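Long-range contacts in enterochelin esterase (Salmonella enterica subsp. enterica serovar Typhimurium, PDB 3MGA), which probably hydrolyses the ester bonds of ferric enterobactin, which would let the bacterium release the iron that this siderophore carries: residues A[35-39]-A[95-99]; A[51-55]-A[69-73]. Numbering follows the deposited sequence.

Interaction 1. Residues A[35-39]-A[95-99]; sequences TFWWR and YCFIP
Phe-36 turns the edge of its ring toward the face of Tyr-95 in an edge-to-face pair, with centroids 5.1 Å apart, planes at 78° and Phe-36 CE1 3.7 Å from Tyr-95 CD2. Both segments are extended strands in different sheets; their axes pass 9.7 Å apart and cross at -43°, and the nearest CA atoms, of Trp-38 and Phe-97, are 8.2 Å apart. Phe-36 and Trp-38 point at Tyr-95, Phe-97 and Pro-99, while Trp-37 points away. Phe-97 (chi1 m) sits between the two inward aromatics: its CE1 lies 3.8 Å from Phe-36 CD1, and its CD2 lies 3.8 Å from Trp-38 CD1, where the rings meet obliquely. The t rotamer of Trp-38 sets one face of the six-membered ring against Pro-99, whose CB is 3.8 Å from the ring centroid and 3.4 Å from Trp-38 CZ2, a CH-pi contact for which a flat indole and a rigid pyrrolidine are well shaped. Large rings suit this place because they span the gap between two sheets, consistent with the beta sandwich of the E-set clan. Tyr-95 OH hydrogen-bonds Asp-134, so this buried hydroxyl is satisfied. No hydrogen bond joins the segments: the sheets adhere here through aromatic and apolar packing.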
loop_
_atom_site.group_PDB
_atom_site.type_symbol
_atom_site.label_atom_id
_atom_site.label_comp_id
_atom_site.label_asym_id
_atom_site.label_seq_id
_atom_site.Cartn_x
_atom_site.Cartn_y
_atom_site.Cartn_z
ATOM N N THR A 35 5.241 0.234 23.294
ATOM C CA THR A 35 4.082 -0.065 24.121
ATOM C C THR A 35 2.832 0.635 23.612
ATOM O O THR A 35 2.843 1.837 23.343
ATOM C CB THR A 35 4.316 0.373 25.587
ATOM O OG1 THR A 35 5.436 -0.337 26.122
ATOM C CG2 THR A 35 3.096 0.090 26.443
ATOM N N PHE A 36 1.754 -0.135 23.500
ATOM C CA PHE A 36 0.465 0.363 23.050
ATOM C C PHE A 36 -0.470 0.483 24.237
ATOM O O PHE A 36 -0.412 -0.330 25.162
ATOM C CB PHE A 36 -0.135 -0.595 22.025
ATOM C CG PHE A 36 0.620 -0.645 20.730
ATOM C CD1 PHE A 36 0.115 -0.024 19.594
ATOM C CD2 PHE A 36 1.833 -1.292 20.647
ATOM C CE1 PHE A 36 0.809 -0.071 18.390
ATOM C CE2 PHE A 36 2.535 -1.335 19.453
ATOM C CZ PHE A 36 2.022 -0.723 18.322
ATOM N N TRP A 37 -1.323 1.504 24.215
ATOM C CA TRP A 37 -2.284 1.722 25.283
ATOM C C TRP A 37 -3.694 1.907 24.724
ATOM O O TRP A 37 -3.892 2.567 23.703
ATOM C CB TRP A 37 -1.942 2.976 26.084
ATOM C CG TRP A 37 -0.540 3.070 26.587
ATOM C CD1 TRP A 37 0.480 3.781 26.025
ATOM C CD2 TRP A 37 -0.002 2.453 27.759
ATOM N NE1 TRP A 37 1.623 3.643 26.772
ATOM C CE2 TRP A 37 1.356 2.833 27.844
ATOM C CE3 TRP A 37 -0.533 1.614 28.749
ATOM C CZ2 TRP A 37 2.192 2.401 28.880
ATOM C CZ3 TRP A 37 0.299 1.186 29.780
ATOM C CH2 TRP A 37 1.646 1.581 29.835
ATOM N N TRP A 38 -4.662 1.304 25.405
ATOM C CA TRP A 38 -6.071 1.436 25.059
ATOM C C TRP A 38 -6.815 1.601 26.371
ATOM O O TRP A 38 -6.625 0.815 27.299
ATOM C CB TRP A 38 -6.608 0.232 24.276
ATOM C CG TRP A 38 -8.079 0.375 23.920
ATOM C CD1 TRP A 38 -8.616 1.178 22.949
ATOM C CD2 TRP A 38 -9.187 -0.310 24.528
ATOM N NE1 TRP A 38 -9.990 1.041 22.923
ATOM C CE2 TRP A 38 -10.364 0.133 23.880
ATOM C CE3 TRP A 38 -9.299 -1.251 25.560
ATOM C CZ2 TRP A 38 -11.630 -0.335 24.226
ATOM C CZ3 TRP A 38 -10.562 -1.715 25.907
ATOM C CH2 TRP A 38 -11.710 -1.255 25.241
ATOM N N ARG A 39 -7.633 2.646 26.446
ATOM C CA ARG A 39 -8.417 2.942 27.634
ATOM C C ARG A 39 -9.809 2.350 27.464
ATOM O O ARG A 39 -10.537 2.715 26.540
ATOM C CB ARG A 39 -8.524 4.454 27.838
ATOM C CG ARG A 39 -9.239 4.859 29.121
ATOM C CD ARG A 39 -9.262 6.368 29.292
ATOM N NE ARG A 39 -9.736 6.765 30.615
ATOM C CZ ARG A 39 -9.867 8.026 31.027
ATOM N NH1 ARG A 39 -9.568 9.043 30.219
ATOM N NH2 ARG A 39 -10.300 8.273 32.255
ATOM N N TYR A 95 -1.921 0.141 12.107
ATOM C CA TYR A 95 -2.387 -0.758 13.152
ATOM C C TYR A 95 -3.782 -0.330 13.565
ATOM O O TYR A 95 -4.226 0.777 13.241
ATOM C CB TYR A 95 -1.445 -0.773 14.366
ATOM C CG TYR A 95 -1.468 0.503 15.178
ATOM C CD1 TYR A 95 -0.712 1.604 14.805
ATOM C CD2 TYR A 95 -2.244 0.601 16.326
ATOM C CE1 TYR A 95 -0.740 2.780 15.554
ATOM C CE2 TYR A 95 -2.272 1.762 17.078
ATOM C CZ TYR A 95 -1.527 2.850 16.688
ATOM O OH TYR A 95 -1.565 4.004 17.443
ATOM N N CYS A 96 -4.469 -1.221 14.266
ATOM C CA CYS A 96 -5.803 -0.944 14.754
ATOM C C CYS A 96 -6.040 -1.885 15.917
ATOM O O CYS A 96 -5.336 -2.883 16.045
ATOM C CB CYS A 96 -6.854 -1.143 13.641
ATOM S SG CYS A 96 -6.926 -2.808 12.896
ATOM N N PHE A 97 -6.977 -1.548 16.796
ATOM C CA PHE A 97 -7.284 -2.434 17.911
ATOM C C PHE A 97 -8.659 -3.031 17.678
ATOM O O PHE A 97 -9.470 -2.465 16.946
ATOM C CB PHE A 97 -7.272 -1.712 19.268
ATOM C CG PHE A 97 -6.061 -0.852 19.504
ATOM C CD1 PHE A 97 -4.782 -1.331 19.253
ATOM C CD2 PHE A 97 -6.200 0.411 20.077
ATOM C CE1 PHE A 97 -3.663 -0.533 19.496
ATOM C CE2 PHE A 97 -5.090 1.203 20.335
ATOM C CZ PHE A 97 -3.819 0.730 20.043
ATOM N N ILE A 98 -8.918 -4.177 18.304
ATOM C CA ILE A 98 -10.203 -4.842 18.189
ATOM C C ILE A 98 -10.693 -5.238 19.586
ATOM O O ILE A 98 -10.561 -6.400 19.997
ATOM C CB ILE A 98 -10.128 -6.090 17.303
ATOM C CG1 ILE A 98 -9.445 -5.770 15.972
ATOM C CG2 ILE A 98 -11.530 -6.665 17.085
ATOM C CD1 ILE A 98 -9.338 -6.949 15.050
ATOM N N PRO A 99 -11.250 -4.264 20.328
ATOM C CA PRO A 99 -11.766 -4.548 21.659
ATOM C C PRO A 99 -13.111 -5.251 21.540
ATOM O O PRO A 99 -14.048 -4.679 20.985
ATOM C CB PRO A 99 -11.908 -3.163 22.290
ATOM C CG PRO A 99 -12.057 -2.232 21.155
ATOM C CD PRO A 99 -11.404 -2.847 19.958
#

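Interaction 2. Residues A[51-55]-A[69-73]; sequences RRVWV and PQTMA
A threonine hydroxyl stands in the backbone pairing: Val-53 N donates to Thr-71 OG1 (3.0 Å), and that same OG1 donates to Met-72 O (3.1 Å), so the side chain links the strand's backbone to that of its own segment. With chi1 t, Thr-71 brings its hydroxyl over the strand. Strand 52-55 is met by the irregular segment 69-73 at 103° between end-to-end directions, so the pairing is confined to a single bridge, Trp-54 with Thr-71, CA atoms 4.0 Å apart. Met-72 N to Val-53 O (2.8 Å) and Val-55 N to Gln-70 O (2.9 Å) flank it, the pattern of a non-hydrogen-bonded antiparallel pair. Such close backbones also bring Thr-71 CA within 3.3 Å of Val-53 O, and Trp-54 CA within 3.3 Å of Gln-70 O, as CA-H...O contacts. A water accepts from Gln-70 N at 2.7 Å and binds Val-55 O weakly at 3.3 Å.

Trp-54 (chi1 m) offers a ring face to Thr-71, whose CB is 4.0 Å from the six-membered centroid, and its CZ3 touches Pro-69 CB at 3.4 Å. The apolar Val-53, Val-55 and Met-72 (deposited as selenomethionine) suit the buried side: Val-55 CG2 meets Met-72 CG at 3.5 Å, and Val-53 CG1 meets Met-72 SE at 4.0 Å. At the start of the strand, Arg-51 and Arg-52 face Thr-100 in a classic beta bulge. Strand 52-57 is an edge strand of its sheet, beside strand 92-100; Met-72 packs against Trp-81 and Trp-83 of strand 80-87 in the other sheet, while Pro-69 lies against helix 117-127.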
loop_
_atom_site.group_PDB
_atom_site.type_symbol
_atom_site.label_atom_id
_atom_site.label_comp_id
_atom_site.label_asym_id
_atom_site.label_seq_id
_atom_site.Cartn_x
_atom_site.Cartn_y
_atom_site.Cartn_z
ATOM N N ARG A 51 -13.397 -8.955 26.949
ATOM C CA ARG A 51 -12.576 -10.158 27.062
ATOM C C ARG A 51 -11.248 -9.993 26.312
ATOM O O ARG A 51 -10.189 -10.360 26.823
ATOM C CB ARG A 51 -13.326 -11.363 26.479
ATOM C CG ARG A 51 -14.601 -11.770 27.208
ATOM C CD ARG A 51 -14.322 -12.334 28.588
ATOM N NE ARG A 51 -15.525 -12.884 29.209
ATOM C CZ ARG A 51 -15.550 -13.501 30.391
ATOM N NH1 ARG A 51 -14.434 -13.655 31.098
ATOM N NH2 ARG A 51 -16.698 -13.970 30.870
ATOM N N ARG A 52 -11.311 -9.456 25.096
ATOM C CA ARG A 52 -10.101 -9.262 24.273
ATOM C C ARG A 52 -9.951 -7.845 23.729
ATOM O O ARG A 52 -10.910 -7.090 23.619
ATOM C CB ARG A 52 -10.108 -10.218 23.070
ATOM C CG ARG A 52 -10.106 -11.708 23.402
ATOM C CD ARG A 52 -8.801 -12.170 24.046
ATOM N NE ARG A 52 -8.772 -13.625 24.204
ATOM C CZ ARG A 52 -9.265 -14.295 25.245
ATOM N NH1 ARG A 52 -9.844 -13.659 26.260
ATOM N NH2 ARG A 52 -9.182 -15.620 25.270
ATOM N N VAL A 53 -8.712 -7.513 23.390
ATOM C CA VAL A 53 -8.354 -6.236 22.782
ATOM C C VAL A 53 -7.192 -6.594 21.867
ATOM O O VAL A 53 -6.029 -6.456 22.243
ATOM C CB VAL A 53 -7.910 -5.184 23.807
ATOM C CG1 VAL A 53 -7.670 -3.869 23.107
ATOM C CG2 VAL A 53 -8.957 -5.021 24.911
ATOM N N TRP A 54 -7.514 -7.080 20.672
ATOM C CA TRP A 54 -6.490 -7.512 19.726
ATOM C C TRP A 54 -5.743 -6.326 19.128
ATOM O O TRP A 54 -6.327 -5.281 18.834
ATOM C CB TRP A 54 -7.090 -8.388 18.615
ATOM C CG TRP A 54 -7.917 -9.565 19.126
ATOM C CD1 TRP A 54 -9.282 -9.633 19.200
ATOM C CD2 TRP A 54 -7.430 -10.809 19.647
ATOM N NE1 TRP A 54 -9.670 -10.837 19.721
ATOM C CE2 TRP A 54 -8.556 -11.582 20.003
ATOM C CE3 TRP A 54 -6.154 -11.349 19.838
ATOM C CZ2 TRP A 54 -8.446 -12.863 20.545
ATOM C CZ3 TRP A 54 -6.044 -12.620 20.380
ATOM C CH2 TRP A 54 -7.184 -13.364 20.729
ATOM N N VAL A 55 -4.438 -6.491 18.975
ATOM C CA VAL A 55 -3.604 -5.465 18.400
ATOM C C VAL A 55 -3.261 -6.011 17.034
ATOM O O VAL A 55 -2.539 -7.002 16.921
ATOM C CB VAL A 55 -2.354 -5.224 19.271
ATOM C CG1 VAL A 55 -1.458 -4.149 18.667
ATOM C CG2 VAL A 55 -2.786 -4.839 20.703
ATOM N N PRO A 69 -2.388 -14.679 17.321
ATOM C CA PRO A 69 -3.184 -13.487 17.633
ATOM C C PRO A 69 -2.780 -12.835 18.949
ATOM O O PRO A 69 -2.818 -13.476 19.999
ATOM C CB PRO A 69 -4.607 -14.027 17.699
ATOM C CG PRO A 69 -4.600 -15.171 16.760
ATOM C CD PRO A 69 -3.237 -15.786 16.844
ATOM N N GLN A 70 -2.387 -11.568 18.870
ATOM C CA GLN A 70 -1.936 -10.813 20.035
ATOM C C GLN A 70 -3.024 -9.916 20.587
ATOM O O GLN A 70 -3.610 -9.127 19.859
ATOM C CB GLN A 70 -0.726 -9.959 19.662
ATOM C CG GLN A 70 0.449 -10.768 19.173
ATOM C CD GLN A 70 0.980 -11.695 20.242
ATOM O OE1 GLN A 70 1.129 -11.303 21.393
ATOM N NE2 GLN A 70 1.289 -12.922 19.859
ATOM N N THR A 71 -3.279 -10.050 21.882
ATOM C CA THR A 71 -4.275 -9.246 22.574
ATOM C C THR A 71 -3.613 -8.533 23.730
ATOM O O THR A 71 -2.620 -9.019 24.277
ATOM C CB THR A 71 -5.417 -10.107 23.148
ATOM O OG1 THR A 71 -6.296 -9.281 23.926
ATOM C CG2 THR A 71 -4.862 -11.217 24.042
HETATM N N MSE A 72 -4.160 -7.381 24.103
HETATM C CA MSE A 72 -3.631 -6.637 25.228
HETATM C C MSE A 72 -4.086 -7.302 26.532
HETATM O O MSE A 72 -4.872 -8.261 26.534
HETATM C CB MSE A 72 -4.117 -5.186 25.223
HETATM C CG MSE A 72 -3.745 -4.374 23.997
HETATM SE SE MSE A 72 -4.114 -2.480 24.281
HETATM C CE MSE A 72 -3.567 -1.773 22.549
ATOM N N ALA A 73 -3.565 -6.782 27.635
ATOM C CA ALA A 73 -3.906 -7.245 28.961
ATOM C C ALA A 73 -4.083 -5.996 29.807
ATOM O O ALA A 73 -3.343 -5.019 29.630
ATOM C CB ALA A 73 -2.800 -8.125 29.522
HETATM O O HOH W 1 -2.649 -10.300 16.495
#

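Overall arrangement
The two contacts lie in the N-terminal, E-set-like region, with centres about 8 Å apart. Along the chain the order is 35-39, 51-55, 69-73, 95-99, so interaction 2 is nested within the loop closed by interaction 1. Interaction 1 packs the sheet of strand 32-39 on that of strand 92-100; interaction 2 lies beside it, where the chain leaves edge strand 52-57 and returns to the first sheet at strand 73-74. They share apolar packing: Met-72 CE lies 3.3 Å from Phe-97 CE1 and 3.7 Å from Phe-36 CB. A probable hydrogen bond from Ile-98 N to Trp-54 O (2.9 Å) joins neighbouring strands. Together they form part of the packing between the two sheets, consistent with an E-set-like sandwich, separate from the alpha/beta-hydrolase part.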